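Local atomic coordinates of polyhedrin (Simulium ubiquitum cypovirus, PDB entry 5A9A), a protein that forms the crystalline occlusion bodies (polyhedra) of an insect cypovirus, which probably protect virus particles between hosts, and binds UTP in these crystals. Residues Asp66-Asp71 / Asn77-Phe82; Ile38-Lys43 / Gly60-Arg65; His96-Glu101 / Arg165-Ser170. All coordinates share one frame; numbering follows the deposited sequence.

Interaction 1 of 3, residues Asp66-Asp71 / Asn77-Phe82. With UTP (uridine 5'-triphosphate), chain B.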
loop_
_atom_site.group_PDB
_atom_site.type_symbol
_atom_site.label_atom_id
_atom_site.label_comp_id
_atom_site.label_asym_id
_atom_site.label_seq_id
_atom_site.Cartn_x
_atom_site.Cartn_y
_atom_site.Cartn_z
ATOM N N ASP A 66 5.701 5.997 -12.003
ATOM C CA ASP A 66 4.424 6.568 -11.583
ATOM C C ASP A 66 4.247 8.008 -12.054
ATOM O O ASP A 66 3.141 8.544 -12.006
ATOM C CB ASP A 66 4.302 6.524 -10.056
ATOM C CG ASP A 66 4.191 5.105 -9.518
ATOM O OD1 ASP A 66 3.660 4.238 -10.239
ATOM O OD2 ASP A 66 4.632 4.857 -8.375
ATOM N N MET A 67 5.332 8.630 -12.504
ATOM C CA MET A 67 5.294 10.032 -12.908
ATOM C C MET A 67 4.655 10.203 -14.281
ATOM O O MET A 67 4.142 11.276 -14.601
ATOM C CB MET A 67 6.712 10.619 -12.943
ATOM C CG MET A 67 7.469 10.556 -11.618
ATOM S SD MET A 67 6.887 11.719 -10.362
ATOM C CE MET A 67 7.558 13.267 -10.973
ATOM N N LEU A 68 4.683 9.146 -15.090
ATOM C CA LEU A 68 4.297 9.256 -16.492
ATOM C C LEU A 68 2.798 9.492 -16.693
ATOM O O LEU A 68 1.968 9.117 -15.865
ATOM C CB LEU A 68 4.742 8.020 -17.276
ATOM C CG LEU A 68 6.237 7.700 -17.208
ATOM C CD1 LEU A 68 6.572 6.562 -18.158
ATOM C CD2 LEU A 68 7.081 8.927 -17.530
ATOM N N TYR A 69 2.481 10.114 -17.825
ATOM C CA TYR A 69 1.134 10.559 -18.152
ATOM C C TYR A 69 0.106 9.426 -18.185
ATOM O O TYR A 69 -0.924 9.497 -17.513
ATOM C CB TYR A 69 1.172 11.265 -19.509
ATOM C CG TYR A 69 -0.097 11.995 -19.882
ATOM C CD1 TYR A 69 -0.636 12.966 -19.050
ATOM C CD2 TYR A 69 -0.741 11.731 -21.082
ATOM C CE1 TYR A 69 -1.786 13.647 -19.399
ATOM C CE2 TYR A 69 -1.895 12.401 -21.437
ATOM C CZ TYR A 69 -2.410 13.361 -20.593
ATOM O OH TYR A 69 -3.559 14.032 -20.942
ATOM N N MET A 70 0.380 8.387 -18.968
ATOM C CA MET A 70 -0.579 7.299 -19.142
ATOM C C MET A 70 0.088 5.928 -19.100
ATOM O O MET A 70 -0.347 5.041 -18.367
ATOM C CB MET A 70 -1.338 7.474 -20.458
ATOM C CG MET A 70 -2.260 8.679 -20.460
ATOM S SD MET A 70 -3.576 8.568 -21.685
ATOM C CE MET A 70 -4.838 9.550 -20.880
ATOM N N ASP A 71 1.139 5.756 -19.893
ATOM C CA ASP A 71 1.874 4.500 -19.906
ATOM C C ASP A 71 0.989 3.367 -20.425
ATOM O O ASP A 71 0.806 2.350 -19.755
ATOM C CB ASP A 71 2.373 4.178 -18.495
ATOM C CG ASP A 71 3.728 3.498 -18.493
ATOM O OD1 ASP A 71 4.168 3.024 -19.561
ATOM O OD2 ASP A 71 4.352 3.437 -17.415
ATOM N N ASN A 77 6.990 -0.430 -24.219
ATOM C CA ASN A 77 8.371 -0.730 -24.578
ATOM C C ASN A 77 9.224 0.533 -24.531
ATOM O O ASN A 77 10.323 0.537 -23.974
ATOM C CB ASN A 77 8.438 -1.355 -25.971
ATOM C CG ASN A 77 9.566 -2.360 -26.105
ATOM O OD1 ASN A 77 9.407 -3.534 -25.766
ATOM N ND2 ASN A 77 10.713 -1.906 -26.600
ATOM N N ARG A 78 8.705 1.604 -25.122
ATOM C CA ARG A 78 9.374 2.896 -25.089
ATOM C C ARG A 78 9.634 3.333 -23.652
ATOM O O ARG A 78 10.716 3.818 -23.322
ATOM C CB ARG A 78 8.524 3.952 -25.796
ATOM C CG ARG A 78 9.089 5.360 -25.697
ATOM C CD ARG A 78 8.217 6.362 -26.434
ATOM N NE ARG A 78 7.940 5.937 -27.803
ATOM C CZ ARG A 78 8.800 6.044 -28.811
ATOM N NH1 ARG A 78 10.008 6.557 -28.611
ATOM N NH2 ARG A 78 8.455 5.629 -30.022
ATOM N N HIS A 79 8.633 3.159 -22.796
ATOM C CA HIS A 79 8.730 3.607 -21.412
ATOM C C HIS A 79 9.663 2.712 -20.597
ATOM O O HIS A 79 10.388 3.191 -19.725
ATOM C CB HIS A 79 7.339 3.678 -20.779
ATOM C CG HIS A 79 6.479 4.763 -21.350
ATOM N ND1 HIS A 79 5.114 4.812 -21.165
ATOM C CD2 HIS A 79 6.796 5.845 -22.101
ATOM C CE1 HIS A 79 4.627 5.875 -21.780
ATOM N NE2 HIS A 79 5.627 6.518 -22.357
ATOM N N LYS A 80 9.650 1.415 -20.887
ATOM C CA LYS A 80 10.575 0.490 -20.244
ATOM C C LYS A 80 12.022 0.863 -20.552
ATOM O O LYS A 80 12.864 0.916 -19.653
ATOM C CB LYS A 80 10.319 -0.948 -20.698
ATOM C CG LYS A 80 11.314 -1.947 -20.119
ATOM C CD LYS A 80 11.009 -3.368 -20.553
ATOM C CE LYS A 80 11.461 -3.632 -21.977
ATOM N NZ LYS A 80 11.071 -4.996 -22.429
ATOM N N GLU A 81 12.312 1.113 -21.825
ATOM C CA GLU A 81 13.677 1.402 -22.248
ATOM C C GLU A 81 14.150 2.740 -21.695
ATOM O O GLU A 81 15.304 2.882 -21.291
ATOM C CB GLU A 81 13.782 1.402 -23.773
ATOM C CG GLU A 81 13.475 0.062 -24.411
ATOM C CD GLU A 81 14.350 -1.053 -23.871
ATOM O OE1 GLU A 81 15.403 -0.754 -23.262
ATOM O OE2 GLU A 81 13.986 -2.231 -24.058
ATOM N N PHE A 82 13.261 3.726 -21.679
ATOM C CA PHE A 82 13.615 5.020 -21.117
ATOM C C PHE A 82 13.912 4.852 -19.628
ATOM O O PHE A 82 14.872 5.417 -19.108
ATOM C CB PHE A 82 12.500 6.045 -21.326
ATOM C CG PHE A 82 12.962 7.469 -21.182
ATOM C CD1 PHE A 82 13.031 8.070 -19.932
ATOM C CD2 PHE A 82 13.342 8.202 -22.296
ATOM C CE1 PHE A 82 13.461 9.380 -19.800
ATOM C CE2 PHE A 82 13.772 9.512 -22.170
ATOM C CZ PHE A 82 13.831 10.101 -20.920
HETATM P PA UTP B . 7.680 7.493 -33.791
HETATM O O1A UTP B . 8.947 8.299 -33.928
HETATM O O2A UTP B . 6.360 8.069 -34.244
HETATM O O3A UTP B . 7.891 6.071 -34.515
HETATM O "O5'" UTP B . 7.515 7.081 -32.247
HETATM P PB UTP B . 9.322 5.331 -34.541
HETATM O O1B UTP B . 9.066 3.862 -34.761
HETATM O O2B UTP B . 10.228 6.090 -35.477
HETATM O O3B UTP B . 9.885 5.500 -33.041
HETATM P PG UTP B . 11.456 5.713 -32.754
HETATM O O1G UTP B . 12.103 5.450 -34.090
HETATM O O2G UTP B . 11.785 4.699 -31.691
HETATM O O3G UTP B . 11.518 7.144 -32.285
HETATM C "C5'" UTP B . 6.467 7.628 -31.449
HETATM C "C4'" UTP B . 6.963 8.883 -30.745
HETATM O "O4'" UTP B . 6.305 9.082 -29.492
HETATM C "C1'" UTP B . 7.184 9.823 -28.645
HETATM C "C2'" UTP B . 8.592 9.397 -29.031
HETATM O "O2'" UTP B . 9.501 10.503 -29.042
HETATM C "C3'" UTP B . 8.449 8.820 -30.431
HETATM O "O3'" UTP B . 9.186 9.598 -31.373
HETATM N N1 UTP B . 6.873 9.596 -27.232
HETATM C C6 UTP B . 5.685 9.095 -26.885
HETATM C C2 UTP B . 7.807 9.933 -26.233
HETATM O O2 UTP B . 8.912 10.408 -26.552
HETATM N N3 UTP B . 7.518 9.740 -24.943
HETATM C C4 UTP B . 6.334 9.235 -24.575
HETATM O O4 UTP B . 6.075 9.061 -23.366
HETATM C C5 UTP B . 5.392 8.901 -25.542
#
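OD1 of D71 accepts the shortest polar bond here, 2.6 Å from ND1 of H79 with an N-H...O angle of 161°. This is a His-carboxylate hydrogen bond at the edge of the UTP pocket, joining the loop after strand 57-62 to helix 76-87. OD1 lies close to the plane of the imidazole, but ND1 comes to it from above the carboxylate plane, 63° out of it. The other oxygen, OD2, forms a salt bridge with R65, so the second-shell arginine fixes the acid that orients H79. NE2, the other ring nitrogen, donates to UTP O4 at 2.8 Å. With N-H groups on both nitrogens the ring would be cationic, a state that D71 would probably favour. Histidine suits the place because it can offer an N-H on each side of one rigid ring. L68 holds that ring from one face: its CD1 makes a CH-pi contact 3.8 Å from the centroid, apolar packing that would limit the ring's tilt. R78, one residue earlier, reaches the nucleotide with a chain bent at chi3 (-52°). Its guanidinium lies over the ribose, and NH2 makes a weak hydrogen bond of 3.3 Å to UTP O3B.

Interaction 2 of 3, residues Ile38-Lys43 / Gly60-Arg65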
loop_
_atom_site.group_PDB
_atom_site.type_symbol
_atom_site.label_atom_id
_atom_site.label_comp_id
_atom_site.label_asym_id
_atom_site.label_seq_id
_atom_site.Cartn_x
_atom_site.Cartn_y
_atom_site.Cartn_z
ATOM N N ILE A 38 -2.478 15.834 -5.716
ATOM C CA ILE A 38 -1.222 15.911 -6.448
ATOM C C ILE A 38 -1.553 16.097 -7.921
ATOM O O ILE A 38 -2.227 15.256 -8.518
ATOM C CB ILE A 38 -0.386 14.624 -6.303
ATOM C CG1 ILE A 38 -0.248 14.223 -4.832
ATOM C CG2 ILE A 38 0.981 14.812 -6.944
ATOM C CD1 ILE A 38 0.528 15.209 -3.979
ATOM N N ILE A 39 -1.084 17.196 -8.503
ATOM C CA ILE A 39 -1.401 17.519 -9.888
ATOM C C ILE A 39 -0.134 17.658 -10.727
ATOM O O ILE A 39 0.710 18.514 -10.453
ATOM C CB ILE A 39 -2.188 18.840 -9.982
ATOM C CG1 ILE A 39 -3.329 18.848 -8.963
ATOM C CG2 ILE A 39 -2.716 19.038 -11.398
ATOM C CD1 ILE A 39 -3.961 20.204 -8.773
ATOM N N PHE A 40 -0.007 16.817 -11.748
ATOM C CA PHE A 40 1.119 16.901 -12.669
ATOM C C PHE A 40 0.725 17.674 -13.922
ATOM O O PHE A 40 -0.397 17.546 -14.411
ATOM C CB PHE A 40 1.602 15.505 -13.061
ATOM C CG PHE A 40 2.180 14.718 -11.920
ATOM C CD1 PHE A 40 3.517 14.848 -11.579
ATOM C CD2 PHE A 40 1.389 13.842 -11.195
ATOM C CE1 PHE A 40 4.055 14.119 -10.531
ATOM C CE2 PHE A 40 1.918 13.113 -10.147
ATOM C CZ PHE A 40 3.253 13.250 -9.815
ATOM N N ILE A 41 1.653 18.476 -14.432
ATOM C CA ILE A 41 1.453 19.193 -15.685
ATOM C C ILE A 41 2.326 18.558 -16.755
ATOM O O ILE A 41 3.482 18.226 -16.493
ATOM C CB ILE A 41 1.827 20.680 -15.552
ATOM C CG1 ILE A 41 1.171 21.282 -14.308
ATOM C CG2 ILE A 41 1.412 21.439 -16.808
ATOM C CD1 ILE A 41 1.471 22.752 -14.112
ATOM N N TYR A 42 1.782 18.396 -17.957
ATOM C CA TYR A 42 2.493 17.689 -19.019
ATOM C C TYR A 42 2.780 18.555 -20.241
ATOM O O TYR A 42 2.322 19.695 -20.335
ATOM C CB TYR A 42 1.719 16.427 -19.404
ATOM C CG TYR A 42 1.708 15.420 -18.283
ATOM C CD1 TYR A 42 0.744 15.473 -17.283
ATOM C CD2 TYR A 42 2.687 14.441 -18.198
ATOM C CE1 TYR A 42 0.741 14.567 -16.245
ATOM C CE2 TYR A 42 2.693 13.527 -17.165
ATOM C CZ TYR A 42 1.719 13.594 -16.191
ATOM O OH TYR A 42 1.726 12.691 -15.154
ATOM N N LYS A 43 3.554 17.999 -21.170
ATOM C CA LYS A 43 4.023 18.740 -22.332
ATOM C C LYS A 43 2.906 19.027 -23.329
ATOM O O LYS A 43 3.105 19.785 -24.277
ATOM C CB LYS A 43 5.154 17.976 -23.023
ATOM C CG LYS A 43 6.458 17.954 -22.236
ATOM C CD LYS A 43 7.445 16.965 -22.836
ATOM C CE LYS A 43 8.717 16.860 -22.011
ATOM N NZ LYS A 43 9.730 17.887 -22.379
ATOM N N GLY A 60 2.903 8.933 1.026
ATOM C CA GLY A 60 2.930 8.117 -0.167
ATOM C C GLY A 60 4.044 8.583 -1.074
ATOM O O GLY A 60 4.875 9.404 -0.681
ATOM N N TYR A 61 4.056 8.068 -2.296
ATOM C CA TYR A 61 5.130 8.377 -3.219
ATOM C C TYR A 61 4.696 8.144 -4.652
ATOM O O TYR A 61 3.681 7.502 -4.918
ATOM C CB TYR A 61 6.330 7.476 -2.933
ATOM C CG TYR A 61 6.042 6.024 -3.241
ATOM C CD1 TYR A 61 5.364 5.225 -2.331
ATOM C CD2 TYR A 61 6.427 5.460 -4.447
ATOM C CE1 TYR A 61 5.087 3.903 -2.608
ATOM C CE2 TYR A 61 6.158 4.136 -4.734
ATOM C CZ TYR A 61 5.488 3.363 -3.811
ATOM O OH TYR A 61 5.212 2.043 -4.090
ATOM N N PHE A 62 5.487 8.682 -5.568
ATOM C CA PHE A 62 5.418 8.312 -6.967
ATOM C C PHE A 62 6.815 7.881 -7.361
ATOM O O PHE A 62 7.733 8.698 -7.344
ATOM C CB PHE A 62 4.995 9.508 -7.823
ATOM C CG PHE A 62 3.552 9.890 -7.667
ATOM C CD1 PHE A 62 3.104 10.511 -6.511
ATOM C CD2 PHE A 62 2.645 9.637 -8.680
ATOM C CE1 PHE A 62 1.777 10.866 -6.369
ATOM C CE2 PHE A 62 1.316 9.993 -8.545
ATOM C CZ PHE A 62 0.881 10.605 -7.386
ATOM N N ASN A 63 7.000 6.606 -7.692
ATOM C CA ASN A 63 8.291 6.177 -8.214
ATOM C C ASN A 63 8.419 6.755 -9.612
ATOM O O ASN A 63 7.470 7.359 -10.109
ATOM C CB ASN A 63 8.437 4.652 -8.209
ATOM C CG ASN A 63 7.440 3.950 -9.120
ATOM O OD1 ASN A 63 7.011 4.491 -10.139
ATOM N ND2 ASN A 63 7.077 2.728 -8.754
ATOM N N TRP A 64 9.573 6.591 -10.247
ATOM C CA TRP A 64 9.797 7.246 -11.530
ATOM C C TRP A 64 8.691 6.909 -12.528
ATOM O O TRP A 64 8.144 7.794 -13.183
ATOM C CB TRP A 64 11.154 6.869 -12.122
ATOM C CG TRP A 64 11.407 7.577 -13.409
ATOM C CD1 TRP A 64 12.002 8.791 -13.570
ATOM C CD2 TRP A 64 11.040 7.132 -14.719
ATOM N NE1 TRP A 64 12.036 9.129 -14.900
ATOM C CE2 TRP A 64 11.452 8.126 -15.627
ATOM C CE3 TRP A 64 10.407 5.987 -15.212
ATOM C CZ2 TRP A 64 11.252 8.012 -17.000
ATOM C CZ3 TRP A 64 10.213 5.872 -16.579
ATOM C CH2 TRP A 64 10.637 6.878 -17.456
ATOM N N ARG A 65 8.364 5.625 -12.636
ATOM C CA ARG A 65 7.352 5.167 -13.580
ATOM C C ARG A 65 5.996 5.800 -13.286
ATOM O O ARG A 65 5.234 6.104 -14.203
ATOM C CB ARG A 65 7.232 3.644 -13.520
ATOM C CG ARG A 65 6.462 3.029 -14.678
ATOM C CD ARG A 65 7.248 3.121 -15.980
ATOM N NE ARG A 65 6.565 2.428 -17.070
ATOM C CZ ARG A 65 7.073 1.412 -17.764
ATOM N NH1 ARG A 65 8.296 0.963 -17.516
ATOM N NH2 ARG A 65 6.355 0.853 -18.730
#
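F62 and F40 meet as a T-shaped (edge-to-face) pair: the edge of F40 is directed at the face of F62, with ring centroids 5.0 Å apart and planes 69° from each other. F62 has the larger buried share, since it receives F40 on its face and also touches I38. The closest carbons are CE2 of F40 and CE2 of F62, 3.6 Å apart, and the F40 atom stands over the rim of the F62 ring rather than its centre. Such an approach sets the slightly positive C-H edge of one phenyl against the electron-rich face of the other. The two side chains come from opposite directions, each with CG set beside its backbone N (chi1 -65° in F40, -72° in F62). I38, two residues before F40, points to the same side of its strand, and its methyl CG2 lies 4.1 Å from CE1 of F62, obliquely to the ring. Large apolar side chains suit this place because the backbones are far apart, 10.1 Å between the CA atoms of I38 and F62, the nearest pair. M67 packs on both rings, while Y52 packs on I38 and F62. Strand 34-41 belongs to the six-stranded antiparallel sheet and strand 57-62 to the four-stranded one, and side chains from two facing sheets meeting in this way form the core of a beta-sandwich.

Interaction 3 of 3, residues His96-Glu101 / Arg165-Ser170. With UTP (uridine 5'-triphosphate), chain B.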
loop_
_atom_site.group_PDB
_atom_site.type_symbol
_atom_site.label_atom_id
_atom_site.label_comp_id
_atom_site.label_asym_id
_atom_site.label_seq_id
_atom_site.Cartn_x
_atom_site.Cartn_y
_atom_site.Cartn_z
ATOM N N HIS A 96 15.871 8.934 -27.364
ATOM C CA HIS A 96 15.551 10.357 -27.244
ATOM C C HIS A 96 15.865 10.876 -25.847
ATOM O O HIS A 96 15.661 10.168 -24.862
ATOM C CB HIS A 96 14.074 10.612 -27.564
ATOM C CG HIS A 96 13.657 10.140 -28.922
ATOM N ND1 HIS A 96 14.085 10.747 -30.084
ATOM C CD2 HIS A 96 12.840 9.132 -29.304
ATOM C CE1 HIS A 96 13.558 10.123 -31.123
ATOM N NE2 HIS A 96 12.799 9.138 -30.677
ATOM N N PRO A 97 16.364 12.121 -25.758
ATOM C CA PRO A 97 16.702 12.686 -24.447
ATOM C C PRO A 97 15.508 12.784 -23.500
ATOM O O PRO A 97 15.691 12.588 -22.300
ATOM C CB PRO A 97 17.233 14.080 -24.795
ATOM C CG PRO A 97 17.757 13.939 -26.182
ATOM C CD PRO A 97 16.801 12.997 -26.858
ATOM N N GLU A 98 14.317 13.070 -24.019
ATOM C CA GLU A 98 13.145 13.235 -23.162
ATOM C C GLU A 98 11.918 12.477 -23.668
ATOM O O GLU A 98 11.774 12.219 -24.864
ATOM C CB GLU A 98 12.806 14.720 -23.015
ATOM C CG GLU A 98 13.882 15.532 -22.322
ATOM C CD GLU A 98 13.495 16.990 -22.144
ATOM O OE1 GLU A 98 12.289 17.302 -22.217
ATOM O OE2 GLU A 98 14.400 17.821 -21.923
ATOM N N LEU A 99 11.042 12.120 -22.734
ATOM C CA LEU A 99 9.768 11.502 -23.066
ATOM C C LEU A 99 8.691 12.574 -23.185
ATOM O O LEU A 99 8.644 13.508 -22.384
ATOM C CB LEU A 99 9.343 10.509 -21.981
ATOM C CG LEU A 99 10.066 9.166 -21.865
ATOM C CD1 LEU A 99 9.430 8.355 -20.745
ATOM C CD2 LEU A 99 10.024 8.392 -23.170
ATOM N N PHE A 100 7.833 12.438 -24.189
ATOM C CA PHE A 100 6.643 13.270 -24.291
ATOM C C PHE A 100 5.810 13.188 -23.009
ATOM O O PHE A 100 5.185 14.169 -22.608
ATOM C CB PHE A 100 5.784 12.826 -25.481
ATOM C CG PHE A 100 6.340 13.220 -26.823
ATOM C CD1 PHE A 100 7.187 14.310 -26.959
ATOM C CD2 PHE A 100 6.004 12.499 -27.956
ATOM C CE1 PHE A 100 7.690 14.665 -28.200
ATOM C CE2 PHE A 100 6.503 12.852 -29.200
ATOM C CZ PHE A 100 7.347 13.935 -29.320
ATOM N N GLU A 101 5.811 12.023 -22.364
ATOM C CA GLU A 101 4.878 11.761 -21.267
ATOM C C GLU A 101 5.425 11.981 -19.856
ATOM O O GLU A 101 4.750 11.658 -18.875
ATOM C CB GLU A 101 4.337 10.333 -21.353
ATOM C CG GLU A 101 3.343 10.114 -22.477
ATOM C CD GLU A 101 2.444 8.918 -22.228
ATOM O OE1 GLU A 101 2.451 8.393 -21.093
ATOM O OE2 GLU A 101 1.730 8.504 -23.165
ATOM N N ARG A 165 12.640 20.218 -14.090
ATOM C CA ARG A 165 13.520 20.662 -15.168
ATOM C C ARG A 165 14.289 19.487 -15.750
ATOM O O ARG A 165 15.037 19.635 -16.715
ATOM C CB ARG A 165 14.515 21.701 -14.649
ATOM C CG ARG A 165 13.880 22.962 -14.088
ATOM C CD ARG A 165 14.305 23.171 -12.648
ATOM N NE ARG A 165 13.946 24.492 -12.139
ATOM C CZ ARG A 165 13.993 24.831 -10.855
ATOM N NH1 ARG A 165 14.372 23.941 -9.946
ATOM N NH2 ARG A 165 13.653 26.055 -10.477
ATOM N N CYS A 166 14.102 18.321 -15.146
ATOM C CA CYS A 166 14.775 17.106 -15.572
ATOM C C CYS A 166 13.704 16.038 -15.713
ATOM O O CYS A 166 12.537 16.300 -15.429
ATOM C CB CYS A 166 15.817 16.698 -14.531
ATOM S SG CYS A 166 16.999 18.020 -14.128
ATOM N N GLN A 167 14.084 14.841 -16.148
ATOM C CA GLN A 167 13.126 13.742 -16.234
ATOM C C GLN A 167 13.626 12.500 -15.503
ATOM O O GLN A 167 13.308 11.377 -15.889
ATOM C CB GLN A 167 12.806 13.406 -17.694
ATOM C CG GLN A 167 12.205 14.559 -18.482
ATOM C CD GLN A 167 11.521 14.092 -19.751
ATOM O OE1 GLN A 167 11.874 13.055 -20.315
ATOM N NE2 GLN A 167 10.524 14.850 -20.200
ATOM N N ASN A 168 14.399 12.708 -14.442
ATOM C CA ASN A 168 14.909 11.601 -13.638
ATOM C C ASN A 168 14.321 11.588 -12.232
ATOM O O ASN A 168 14.664 10.733 -11.417
ATOM C CB ASN A 168 16.431 11.684 -13.524
ATOM C CG ASN A 168 16.884 12.824 -12.629
ATOM O OD1 ASN A 168 16.427 13.961 -12.770
ATOM N ND2 ASN A 168 17.772 12.520 -11.689
ATOM N N GLU A 169 13.438 12.535 -11.945
ATOM C CA GLU A 169 12.963 12.731 -10.580
ATOM C C GLU A 169 11.640 12.039 -10.274
ATOM O O GLU A 169 10.832 11.773 -11.162
ATOM C CB GLU A 169 12.855 14.226 -10.279
ATOM C CG GLU A 169 14.198 14.930 -10.316
ATOM C CD GLU A 169 14.084 16.432 -10.160
ATOM O OE1 GLU A 169 13.309 17.053 -10.918
ATOM O OE2 GLU A 169 14.770 16.990 -9.277
ATOM N N SER A 170 11.446 11.753 -8.990
ATOM C CA SER A 170 10.225 11.139 -8.493
ATOM C C SER A 170 9.766 11.928 -7.269
ATOM O O SER A 170 10.234 13.044 -7.046
ATOM C CB SER A 170 10.470 9.666 -8.157
ATOM O OG SER A 170 11.512 9.517 -7.210
HETATM P PA UTP B . 7.680 7.493 -33.791
HETATM O O1A UTP B . 8.947 8.299 -33.928
HETATM O O2A UTP B . 6.360 8.069 -34.244
HETATM O O3A UTP B . 7.891 6.071 -34.515
HETATM O "O5'" UTP B . 7.515 7.081 -32.247
HETATM P PB UTP B . 9.322 5.331 -34.541
HETATM O O1B UTP B . 9.066 3.862 -34.761
HETATM O O2B UTP B . 10.228 6.090 -35.477
HETATM O O3B UTP B . 9.885 5.500 -33.041
HETATM P PG UTP B . 11.456 5.713 -32.754
HETATM O O1G UTP B . 12.103 5.450 -34.090
HETATM O O2G UTP B . 11.785 4.699 -31.691
HETATM O O3G UTP B . 11.518 7.144 -32.285
HETATM C "C5'" UTP B . 6.467 7.628 -31.449
HETATM C "C4'" UTP B . 6.963 8.883 -30.745
HETATM O "O4'" UTP B . 6.305 9.082 -29.492
HETATM C "C1'" UTP B . 7.184 9.823 -28.645
HETATM C "C2'" UTP B . 8.592 9.397 -29.031
HETATM O "O2'" UTP B . 9.501 10.503 -29.042
HETATM C "C3'" UTP B . 8.449 8.820 -30.431
HETATM O "O3'" UTP B . 9.186 9.598 -31.373
HETATM N N1 UTP B . 6.873 9.596 -27.232
HETATM C C6 UTP B . 5.685 9.095 -26.885
HETATM C C2 UTP B . 7.807 9.933 -26.233
HETATM O O2 UTP B . 8.912 10.408 -26.552
HETATM N N3 UTP B . 7.518 9.740 -24.943
HETATM C C4 UTP B . 6.334 9.235 -24.575
HETATM O O4 UTP B . 6.075 9.061 -23.366
HETATM C C5 UTP B . 5.392 8.901 -25.542
HETATM O O HOH W 1 14.004 17.811 -19.001
#
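The loop that lines the UTP pocket, 96-101, is held from behind by a side-chain amide gripping the backbone of one residue. Q167, from the loop between strands 157-163 and 170-176, reaches L99 with both ends of its amide. L99 N donates to Q167 OE1 at 2.7 Å, and Q167 NE2 donates to L99 O at 3.2 Å. In each bond the donor lies in the carbonyl plane, on a lone pair, and both N-H...O angles are 161°. The amide thus pairs with L99 much as a neighbouring beta strand's peptide would, which satisfies the buried polar ends of Q167 and stops its head from turning. Glutamine suits the place because it carries a donor and an acceptor side by side on a chain extended beyond CG, long enough to bridge the loops. E98 crosses Q167 at about a right angle, and CB of E98 lies 3.3 Å from OE1 of Q167. The charged end of E98 is shared: its OE1 forms a salt bridge with K43, and its OE2 takes a weak hydrogen bond from a water that also donates to R165 O. Held in this way, the loop turns its other side to the nucleotide. The methyl CD2 of L99 packs 3.4 Å from UTP N3, and F100 packs beside the glycosidic link, its CD2 lying against UTP C1' and N1. UTP O4, which also accepts from H79, receives a weak hydrogen bond from E101 N at 3.1 Å. At the far end of the ligand, H96 meets the gamma-phosphate in its own ring plane: NE2 donates to UTP O3G at 2.9 Å, in an almost straight bond of 172°.

In the fold
Interaction 2 lies deep in the fold, between the two sheets, and is wholly apolar; interactions 1 and 3 lie further out, where hydrogen bonds dominate and UTP is bound. Interaction 1 is buried, whereas 3 is only partly so and includes exposed residues. The three are interlocked. R65 from segment 60-65 of interaction 2 makes the salt bridge to D71 of interaction 1, and K43 and W64 from its two segments reach E98 and Q167 of interaction 3. Interaction 3 is tied to interaction 1 where E101 OE1 accepts from the backbone N of M70. Charged and polar links thus run outward from the sandwich to the loops that support the helix and the loop at the nucleotide.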